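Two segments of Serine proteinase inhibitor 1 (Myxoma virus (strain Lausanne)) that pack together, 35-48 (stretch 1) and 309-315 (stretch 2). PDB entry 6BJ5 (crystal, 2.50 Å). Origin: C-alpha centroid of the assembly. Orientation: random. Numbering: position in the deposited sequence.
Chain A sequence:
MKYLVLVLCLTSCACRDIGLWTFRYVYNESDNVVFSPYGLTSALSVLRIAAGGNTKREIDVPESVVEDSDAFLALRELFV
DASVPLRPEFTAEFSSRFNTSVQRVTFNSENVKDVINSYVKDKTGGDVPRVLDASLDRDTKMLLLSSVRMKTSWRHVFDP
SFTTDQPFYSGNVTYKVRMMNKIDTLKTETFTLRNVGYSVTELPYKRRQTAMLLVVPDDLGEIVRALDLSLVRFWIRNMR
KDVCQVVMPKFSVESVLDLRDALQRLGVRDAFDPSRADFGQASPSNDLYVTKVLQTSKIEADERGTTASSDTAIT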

# COMPACT_ATOMS: atom_id res chain seq x y z
N PHE A 35 3.65 -2.10 -0.89
CA PHE A 35 3.22 -0.74 -0.61
C PHE A 35 1.70 -0.67 -0.69
O PHE A 35 1.07 -1.48 -1.38
CB PHE A 35 3.88 0.20 -1.63
CG PHE A 35 3.49 1.62 -1.51
CD1 PHE A 35 3.69 2.33 -0.35
CD2 PHE A 35 2.88 2.25 -2.59
CE1 PHE A 35 3.32 3.68 -0.27
CE2 PHE A 35 2.50 3.54 -2.52
CZ PHE A 35 2.73 4.28 -1.34
N SER A 36 1.11 0.27 0.03
CA SER A 36 -0.32 0.48 -0.10
C SER A 36 -0.57 1.91 -0.49
O SER A 36 -0.55 2.80 0.38
CB SER A 36 -1.07 0.16 1.18
OG SER A 36 -2.44 0.50 0.98
N PRO A 37 -0.80 2.19 -1.78
CA PRO A 37 -1.26 3.54 -2.17
C PRO A 37 -2.57 3.93 -1.51
O PRO A 37 -2.74 5.09 -1.14
CB PRO A 37 -1.36 3.44 -3.69
CG PRO A 37 -1.39 1.99 -3.98
CD PRO A 37 -0.57 1.34 -2.95
N TYR A 38 -3.53 3.01 -1.38
CA TYR A 38 -4.79 3.35 -0.72
C TYR A 38 -4.56 3.76 0.73
O TYR A 38 -5.15 4.72 1.22
CB TYR A 38 -5.73 2.17 -0.75
CG TYR A 38 -7.07 2.43 -0.10
CD1 TYR A 38 -8.05 3.14 -0.78
CD2 TYR A 38 -7.34 1.99 1.18
CE1 TYR A 38 -9.28 3.37 -0.21
CE2 TYR A 38 -8.57 2.23 1.77
CZ TYR A 38 -9.54 2.92 1.05
OH TYR A 38 -10.77 3.18 1.58
N GLY A 39 -3.73 2.99 1.44
CA GLY A 39 -3.46 3.31 2.83
C GLY A 39 -2.81 4.68 3.02
O GLY A 39 -3.07 5.37 4.01
N LEU A 40 -1.92 5.06 2.11
CA LEU A 40 -1.32 6.39 2.17
C LEU A 40 -2.37 7.46 1.91
O LEU A 40 -2.52 8.41 2.69
CB LEU A 40 -0.20 6.51 1.14
CG LEU A 40 0.53 7.85 1.15
CD1 LEU A 40 1.04 8.15 2.55
CD2 LEU A 40 1.72 7.83 0.18
N THR A 41 -3.12 7.30 0.82
CA THR A 41 -4.14 8.24 0.41
C THR A 41 -5.20 8.43 1.48
O THR A 41 -5.67 9.56 1.71
CB THR A 41 -4.78 7.75 -0.89
OG1 THR A 41 -3.81 7.85 -1.95
CG2 THR A 41 -6.02 8.57 -1.26
N SER A 42 -5.61 7.34 2.14
CA SER A 42 -6.62 7.46 3.19
C SER A 42 -6.09 8.27 4.37
O SER A 42 -6.81 9.13 4.90
CB SER A 42 -7.07 6.08 3.64
OG SER A 42 -7.58 5.35 2.53
N ALA A 43 -4.83 8.06 4.75
CA ALA A 43 -4.23 8.81 5.84
C ALA A 43 -4.16 10.30 5.51
O ALA A 43 -4.59 11.14 6.31
CB ALA A 43 -2.82 8.26 6.12
N LEU A 44 -3.63 10.63 4.33
CA LEU A 44 -3.54 12.02 3.90
C LEU A 44 -4.91 12.68 3.84
O LEU A 44 -5.05 13.88 4.13
CB LEU A 44 -2.88 12.09 2.53
CG LEU A 44 -1.43 11.65 2.35
CD1 LEU A 44 -0.98 11.88 0.92
CD2 LEU A 44 -0.55 12.42 3.30
N SER A 45 -5.94 11.91 3.48
CA SER A 45 -7.29 12.45 3.38
C SER A 45 -7.81 12.88 4.75
O SER A 45 -8.44 13.94 4.88
CB SER A 45 -8.20 11.41 2.73
OG SER A 45 -9.52 11.86 2.57
N VAL A 46 -7.53 12.09 5.79
CA VAL A 46 -7.84 12.49 7.16
C VAL A 46 -7.02 13.71 7.56
O VAL A 46 -7.56 14.70 8.05
CB VAL A 46 -7.61 11.32 8.12
CG1 VAL A 46 -7.77 11.77 9.56
CG2 VAL A 46 -8.58 10.18 7.80
N LEU A 47 -5.69 13.65 7.33
CA LEU A 47 -4.80 14.77 7.66
C LEU A 47 -5.29 16.07 7.08
O LEU A 47 -4.99 17.15 7.60
CB LEU A 47 -3.39 14.49 7.13
CG LEU A 47 -2.31 15.52 7.45
CD1 LEU A 47 -2.07 15.58 8.94
CD2 LEU A 47 -1.01 15.19 6.76
N ARG A 48 -6.06 15.99 6.01
CA ARG A 48 -6.52 17.14 5.27
C ARG A 48 -7.65 17.85 6.01
O ARG A 48 -7.78 19.08 5.93
CB ARG A 48 -6.88 16.65 3.87
CG ARG A 48 -7.33 17.64 2.92
CD ARG A 48 -7.53 16.96 1.58
NE ARG A 48 -8.42 17.80 0.80
CZ ARG A 48 -8.03 18.90 0.16
NH1 ARG A 48 -6.74 19.28 0.20
NH2 ARG A 48 -8.93 19.61 -0.49
N SER A 309 -1.72 -6.53 4.08
CA SER A 309 -1.91 -5.71 5.26
C SER A 309 -1.10 -4.44 5.13
O SER A 309 0.03 -4.47 4.62
CB SER A 309 -1.46 -6.51 6.49
OG SER A 309 -1.74 -5.79 7.64
N SER A 310 -1.67 -3.33 5.59
CA SER A 310 -0.87 -2.11 5.59
C SER A 310 -1.37 -1.13 6.64
O SER A 310 -2.58 -0.90 6.76
CB SER A 310 -0.88 -1.46 4.21
OG SER A 310 -0.05 -0.31 4.23
N ASP A 311 -0.43 -0.53 7.37
CA ASP A 311 -0.72 0.50 8.36
C ASP A 311 0.16 1.70 8.08
O ASP A 311 1.38 1.57 8.01
CB ASP A 311 -0.48 -0.02 9.77
CG ASP A 311 -1.37 -1.19 10.11
OD1 ASP A 311 -2.61 -1.05 9.94
OD2 ASP A 311 -0.84 -2.25 10.49
N THR A 312 -0.47 2.86 7.88
CA THR A 312 0.24 4.11 7.64
C THR A 312 0.12 5.00 8.87
O THR A 312 -0.99 5.22 9.36
CB THR A 312 -0.31 4.83 6.40
OG1 THR A 312 -0.20 3.96 5.27
CG2 THR A 312 0.45 6.11 6.14
N ALA A 313 1.25 5.47 9.37
CA ALA A 313 1.30 6.30 10.57
C ALA A 313 1.89 7.67 10.26
O ALA A 313 3.06 7.77 9.86
CB ALA A 313 2.14 5.61 11.65
N ILE A 314 1.11 8.72 10.49
CA ILE A 314 1.57 10.11 10.31
C ILE A 314 1.87 10.70 11.69
O ILE A 314 0.99 10.76 12.56
CB ILE A 314 0.55 10.95 9.53
CG1 ILE A 314 0.45 10.41 8.11
CG2 ILE A 314 1.03 12.42 9.48
CD1 ILE A 314 -0.61 11.05 7.23
N THR A 315 3.08 11.25 11.82
CA THR A 315 3.81 11.52 13.07
C THR A 315 3.51 10.55 14.19
O THR A 315 4.42 9.80 14.56
CB THR A 315 3.56 12.94 13.58
OG1 THR A 315 4.29 13.85 12.76
CG2 THR A 315 4.04 13.10 14.99

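Residues 37-48 of the serpin belong to a helix that packs against residues 309-314 of a strand; the helix runs on beyond stretch 1 and the strand starts before stretch 2. The two elements run in roughly the same direction, their axes crossing at -32° and approaching to 7.9 Å. The strand's side chains alternate: Ser-310, Thr-312 and Ile-314 point their CA-to-CB bonds toward the helix, whereas Ser-309, Asp-311 and Ala-313 point away and take no part in the contact. The interface is small, burying 333 Å² summed over both sides, and no clear hydrogen bond crosses it, so the packing rests chiefly on the fit of side chains that become more apolar along the strand.

At the start of stretch 1, Phe-35 directs its CA-to-CB bond away from the strand and makes no contact with it. Ser-36 follows at the N-cap position. Ser-36 OG accepts a hydrogen bond from Gly-39 N at 2.8 Å, satisfying one of the amides in the first turn that have no preceding carbonyl of the helix to bond to. The same side chain faces the strand, and Ser-36 CB lies 3.3 Å from Ser-310 OG. Here the backbones are close, with Ser-36 CA and Ser-310 CA 6.3 Å apart.

Pro-37 and Tyr-38 lie out of reach of the strand, and the next contact comes at Gly-39, where the approach is tightest: Gly-39 CA and Thr-312 CA are 6.1 Å apart. With no side chain in the way, the helix backbone itself meets the strand, and Gly-39 O comes within 3.4 Å of Thr-312 OG1. A CB on Gly-39 would point toward the strand, 3.5 Å from Thr-312 OG1 and 3.7 Å from Ser-310 OG, and would be crowded from within its own stretch by Ser-36 OG at 3.0 Å. Leu-40 starts away from the strand, but the end of its side chain comes nearer, bringing Leu-40 CD1 to 4.2 Å from Thr-312 CG2.

Thr-41 and Ser-42 are out of reach of the strand; their hydroxyls turn back to the helix, Thr-41 OG1 donating to Pro-37 O at 3.1 Å and Ser-42 OG to Tyr-38 O at 2.8 Å. One turn beyond Gly-39, Ala-43 again points toward the strand. Its methyl touches two strand residues, with Ala-43 CB 3.9 Å from Thr-312 CG2 and 3.7 Å from Ile-314 CD1.

From here the contact is wholly apolar and centers on Ile-314, which has the largest area covered by the other stretch. Leu-44 sets out sideways, yet its end approaches the strand, placing Leu-44 CD2 4.2 Å from Ile-314 CD1. Leu-47, one turn after Ala-43, points toward the strand and brings its own CD2 to 4.2 Å from Ile-314 CD1. The isoleucine's terminal methyl thus meets three helix side chains, a van der Waals contact that keeps these hydrocarbon groups from water.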